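Local coordinates for protein transcriptional regulator fur family (Xanthomonas campestris pv. campestris, PDB 7DH8) that acts as a zinc-activated regulator of zinc uptake, a Fur-family transcription factor that probably binds the control regions of its target genes as a dimer, at the interface of chains A and B. Residues are numbered along the deposited sequence; one frame, centred on the assembly and turned at random. Chains: chain A/B, Transcriptional regulator fur family.

Contact 1: the interface of chains A and B. Residues chain A 121-123, 161-164; chain B 149-151.
The ring of B:Phe150 lies between A:Leu121 and A:Leu162. These three residues bury more surface than any others of the patch, and chain A buries 76 Å² of B:Phe150. On one face A:Leu121 sets its CB over the ring centre, 3.8 Å from the centroid, in a CH-pi contact. Its methyl CD1 reaches back towards CB of B:Phe150, as the two side chains run past each other in opposite directions. The other face takes the backbone of chain A. The carbonyl O of A:Leu162 lies 3.5 Å above the ring plane, towards the rim. CA of A:Cys163 packs against CD2 of B:Phe150 at 3.5 Å. The far edge of the ring points at strand 119-123, where the carbonyl O of A:Ile122 lies in plane, 3.4 Å from CZ of B:Phe150. CG of B:Phe150 stands anti to its backbone N (chi1 -172°), which extends the ring into chain A. An antiparallel bridge follows directly. N of B:Gln151 gives a hydrogen bond of 2.7 Å to O of A:Leu162, and N of A:Leu162 returns one of 3.1 Å to O of B:Gln151. Beside it, A:Ala164 rests its CB on the carbonyl O of B:Gly149. A:Cys123 and A:Cys163 are ligands of a zinc ion, together with A:Cys126 and A:Cys166. N of A:Cys163 also gives a nearly straight hydrogen bond of 3.3 Å to SG of A:Cys123. The patch joins strand 151-160 of one subunit to the four-cysteine zinc site of the other. The zinc site probably stiffens the surface that receives the phenylalanine and so supports the dimer.

Contact 2: the interface of chains A and B. Residues chain A 119, 134, 136-137, 140; chain B 137, 140-141, 144.
A:Asp134, just before helix 135-146, and B:Arg144, in the partner's copy of that helix, form the charged part of this contact. NH1 of the guanidinium gives a hydrogen bond of 2.8 Å to the carboxylate OD2 of A:Asp134, which makes the pair a salt bridge. The carboxylate oxygen lies almost in the guanidinium plane, but the nitrogen stands above the carboxylate plane, 42° out of it. The two planes are 38° apart, so the pair does not meet as a flat fork. The arginine chain is bent at chi2 and chi3 (both -54°), and its curl lays the CG and CD methylenes against OD2 of A:Asp134 while NH1 bonds the same oxygen. The other carboxylate oxygen, OD1 of A:Asp134, takes a hydrogen bond of 2.9 Å from N of A:Val137. It thereby caps the first turn of its own helix, and this helps to position the carboxylate for the arginine.

Amide contacts lie near the two-fold axis. A:Gln140 and B:Gln140 meet tip to tip, with their amide planes nearly coplanar. Each NE2 gives a weak hydrogen bond of 3.3 Å to OE1 of the other glutamine. As modelled, the two NE2 atoms are also 2.9 Å apart. One amide turned over would make that pair a donor and an acceptor, so the bonding pattern is doubtful.

Apolar contacts join the helices and reach strand 119-123. CG2 of A:Val137 touches CB of B:Gln140 and CD2 of B:Leu141, each at 4.0 Å. The two Val137 residues face each other through their CG1 methyls at 4.2 Å. CD2 of B:Leu141 also meets CG of A:Pro119 at 3.7 Å, its side chain crossing the proline at about a right angle. The patch pairs the helices about the two-fold axis, with the salt bridge at its margin, and helps hold the Zur dimer together.

Contact 1: the interface of chains A and B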
loop_
_atom_site.group_PDB
_atom_site.type_symbol
_atom_site.label_atom_id
_atom_site.label_comp_id
_atom_site.label_asym_id
_atom_site.label_seq_id
_atom_site.Cartn_x
_atom_site.Cartn_y
_atom_site.Cartn_z
ATOM N N LEU A 121 7.922 -8.137 2.386
ATOM C CA LEU A 121 8.874 -7.967 1.299
ATOM C C LEU A 121 8.222 -8.542 0.051
ATOM O O LEU A 121 7.906 -9.730 0.017
ATOM C CB LEU A 121 10.184 -8.711 1.581
ATOM C CG LEU A 121 10.844 -8.454 2.955
ATOM C CD1 LEU A 121 12.030 -9.336 3.165
ATOM C CD2 LEU A 121 11.169 -6.942 3.088
ATOM N N ILE A 122 8.014 -7.725 -0.964
ATOM C CA ILE A 122 7.300 -8.167 -2.153
ATOM C C ILE A 122 8.233 -8.008 -3.331
ATOM O O ILE A 122 8.686 -6.907 -3.618
ATOM C CB ILE A 122 5.985 -7.391 -2.354
ATOM C CG1 ILE A 122 5.091 -7.550 -1.140
ATOM C CG2 ILE A 122 5.185 -7.935 -3.609
ATOM C CD1 ILE A 122 3.833 -6.539 -1.213
ATOM N N CYS A 123 8.593 -9.125 -3.982
ATOM C CA CYS A 123 9.565 -9.030 -5.049
ATOM C C CYS A 123 8.865 -8.412 -6.247
ATOM O O CYS A 123 7.789 -8.863 -6.629
ATOM C CB CYS A 123 10.133 -10.409 -5.408
ATOM S SG CYS A 123 11.274 -10.359 -6.773
ATOM N N GLY A 161 11.322 -4.311 -4.289
ATOM C CA GLY A 161 12.681 -4.608 -4.728
ATOM C C GLY A 161 12.706 -6.026 -5.279
ATOM O O GLY A 161 11.683 -6.543 -5.798
ATOM N N LEU A 162 13.846 -6.699 -5.102
ATOM C CA LEU A 162 14.059 -8.028 -5.672
ATOM C C LEU A 162 14.402 -9.030 -4.579
ATOM O O LEU A 162 15.271 -8.759 -3.730
ATOM C CB LEU A 162 15.190 -8.007 -6.689
ATOM C CG LEU A 162 14.920 -7.138 -7.942
ATOM C CD1 LEU A 162 16.170 -7.056 -8.852
ATOM C CD2 LEU A 162 13.662 -7.590 -8.710
ATOM N N CYS A 163 13.758 -10.197 -4.627
ATOM C CA CYS A 163 14.155 -11.235 -3.688
ATOM C C CYS A 163 15.548 -11.780 -4.052
ATOM O O CYS A 163 16.125 -11.434 -5.087
ATOM C CB CYS A 163 13.115 -12.336 -3.661
ATOM S SG CYS A 163 13.262 -13.423 -5.230
ATOM N N ALA A 164 16.144 -12.563 -3.132
ATOM C CA ALA A 164 17.499 -13.052 -3.353
ATOM C C ALA A 164 17.619 -13.802 -4.667
ATOM O O ALA A 164 18.611 -13.648 -5.379
ATOM C CB ALA A 164 17.941 -13.993 -2.246
ATOM N N GLY B 149 18.487 -11.347 2.471
ATOM C CA GLY B 149 18.883 -11.477 1.073
ATOM C C GLY B 149 18.035 -10.675 0.099
ATOM O O GLY B 149 18.363 -10.619 -1.086
ATOM N N PHE B 150 16.967 -10.035 0.554
ATOM C CA PHE B 150 16.111 -9.237 -0.325
ATOM C C PHE B 150 16.779 -7.889 -0.609
ATOM O O PHE B 150 17.286 -7.240 0.302
ATOM C CB PHE B 150 14.758 -9.081 0.359
ATOM C CG PHE B 150 13.671 -8.436 -0.489
ATOM C CD1 PHE B 150 13.511 -7.052 -0.513
ATOM C CD2 PHE B 150 12.781 -9.226 -1.172
ATOM C CE1 PHE B 150 12.462 -6.481 -1.271
ATOM C CE2 PHE B 150 11.748 -8.656 -1.922
ATOM C CZ PHE B 150 11.597 -7.287 -1.940
ATOM N N GLN B 151 16.792 -7.464 -1.871
ATOM C CA GLN B 151 17.457 -6.201 -2.195
ATOM C C GLN B 151 16.379 -5.092 -2.312
ATOM O O GLN B 151 15.706 -4.978 -3.350
ATOM C CB GLN B 151 18.273 -6.350 -3.495
ATOM C CG GLN B 151 19.334 -7.499 -3.295
ATOM C CD GLN B 151 20.524 -7.477 -4.202
ATOM O OE1 GLN B 151 20.678 -6.598 -5.043
ATOM N NE2 GLN B 151 21.384 -8.512 -4.058
#

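Contact 2: the interface of chains A and B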
loop_
_atom_site.group_PDB
_atom_site.type_symbol
_atom_site.label_atom_id
_atom_site.label_comp_id
_atom_site.label_asym_id
_atom_site.label_seq_id
_atom_site.Cartn_x
_atom_site.Cartn_y
_atom_site.Cartn_z
ATOM N N PRO A 119 5.388 -5.723 8.213
ATOM C CA PRO A 119 5.990 -5.547 6.890
ATOM C C PRO A 119 5.905 -6.821 6.063
ATOM O O PRO A 119 6.005 -7.948 6.569
ATOM C CB PRO A 119 7.464 -5.222 7.213
ATOM C CG PRO A 119 7.450 -4.820 8.714
ATOM C CD PRO A 119 6.386 -5.684 9.290
ATOM N N ASP A 134 7.765 -6.803 12.862
ATOM C CA ASP A 134 8.633 -5.794 13.514
ATOM C C ASP A 134 7.694 -4.971 14.399
ATOM O O ASP A 134 6.822 -4.270 13.885
ATOM C CB ASP A 134 9.280 -5.026 12.377
ATOM C CG ASP A 134 10.602 -4.380 12.813
ATOM O OD1 ASP A 134 10.618 -3.661 13.839
ATOM O OD2 ASP A 134 11.645 -4.652 12.156
ATOM N N ASP A 136 9.156 -2.850 16.594
ATOM C CA ASP A 136 9.818 -1.544 16.676
ATOM C C ASP A 136 9.337 -0.599 15.563
ATOM O O ASP A 136 9.049 0.581 15.800
ATOM C CB ASP A 136 11.339 -1.698 16.608
ATOM C CG ASP A 136 11.966 -2.272 17.930
ATOM O OD1 ASP A 136 11.284 -2.360 18.978
ATOM O OD2 ASP A 136 13.163 -2.636 17.905
ATOM N N VAL A 137 9.295 -1.091 14.340
ATOM C CA VAL A 137 8.864 -0.253 13.213
ATOM C C VAL A 137 7.430 0.198 13.390
ATOM O O VAL A 137 7.107 1.375 13.149
ATOM C CB VAL A 137 9.050 -0.990 11.876
ATOM C CG1 VAL A 137 8.209 -0.294 10.748
ATOM C CG2 VAL A 137 10.531 -1.019 11.493
ATOM N N GLN A 140 7.231 2.797 16.236
ATOM C CA GLN A 140 7.760 4.085 15.825
ATOM C C GLN A 140 6.746 4.853 15.001
ATOM O O GLN A 140 6.503 6.028 15.265
ATOM C CB GLN A 140 9.055 3.929 15.044
ATOM C CG GLN A 140 10.267 3.960 16.008
ATOM C CD GLN A 140 11.540 3.548 15.256
ATOM O OE1 GLN A 140 12.243 4.384 14.689
ATOM N NE2 GLN A 140 11.760 2.253 15.152
ATOM N N VAL B 137 12.888 4.728 10.236
ATOM C CA VAL B 137 11.950 3.666 9.848
ATOM C C VAL B 137 12.351 3.045 8.526
ATOM O O VAL B 137 12.322 1.811 8.377
ATOM C CB VAL B 137 10.508 4.196 9.793
ATOM C CG1 VAL B 137 9.595 3.213 8.978
ATOM C CG2 VAL B 137 9.959 4.379 11.210
ATOM N N GLN B 140 15.549 0.938 9.003
ATOM C CA GLN B 140 15.273 -0.308 9.695
ATOM C C GLN B 140 14.689 -1.339 8.748
ATOM O O GLN B 140 15.147 -2.478 8.722
ATOM C CB GLN B 140 14.337 -0.094 10.873
ATOM C CG GLN B 140 15.152 0.207 12.155
ATOM C CD GLN B 140 14.209 0.673 13.272
ATOM O OE1 GLN B 140 13.694 -0.132 14.048
ATOM N NE2 GLN B 140 13.894 1.952 13.271
ATOM N N LEU B 141 13.692 -0.948 7.933
ATOM C CA LEU B 141 13.084 -1.907 7.021
ATOM C C LEU B 141 14.042 -2.331 5.923
ATOM O O LEU B 141 13.999 -3.490 5.475
ATOM C CB LEU B 141 11.808 -1.307 6.412
ATOM C CG LEU B 141 10.584 -1.227 7.328
ATOM C CD1 LEU B 141 9.358 -0.544 6.536
ATOM C CD2 LEU B 141 10.225 -2.604 7.840
ATOM N N ARG B 144 16.151 -4.990 7.663
ATOM C CA ARG B 144 15.381 -6.222 7.769
ATOM C C ARG B 144 15.408 -6.977 6.452
ATOM O O ARG B 144 15.614 -8.196 6.418
ATOM C CB ARG B 144 13.932 -5.912 8.159
ATOM C CG ARG B 144 13.667 -5.451 9.635
ATOM C CD ARG B 144 14.259 -6.464 10.663
ATOM N NE ARG B 144 13.795 -7.856 10.446
ATOM C CZ ARG B 144 12.596 -8.263 10.861
ATOM N NH1 ARG B 144 11.793 -7.394 11.507
ATOM N NH2 ARG B 144 12.219 -9.508 10.669
#

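Contact 1 and contact 2 belong to one two-fold symmetric interface, and their C-alpha centres lie about 16 Å apart. Strand 119-123 of chain A serves both: its first residue, A:Pro119, belongs to contact 2, and A:Leu121 to A:Cys123 belong to contact 1. In chain B, helix 135-146 of contact 2 leads within a few residues to B:Gly149, B:Phe150 and strand 151-160 of contact 1. Strand pairing and helix packing therefore brace the same dimer. Twin contacts occur with the chains exchanged, and this joint framework probably fixes how the two DNA-binding regions are placed.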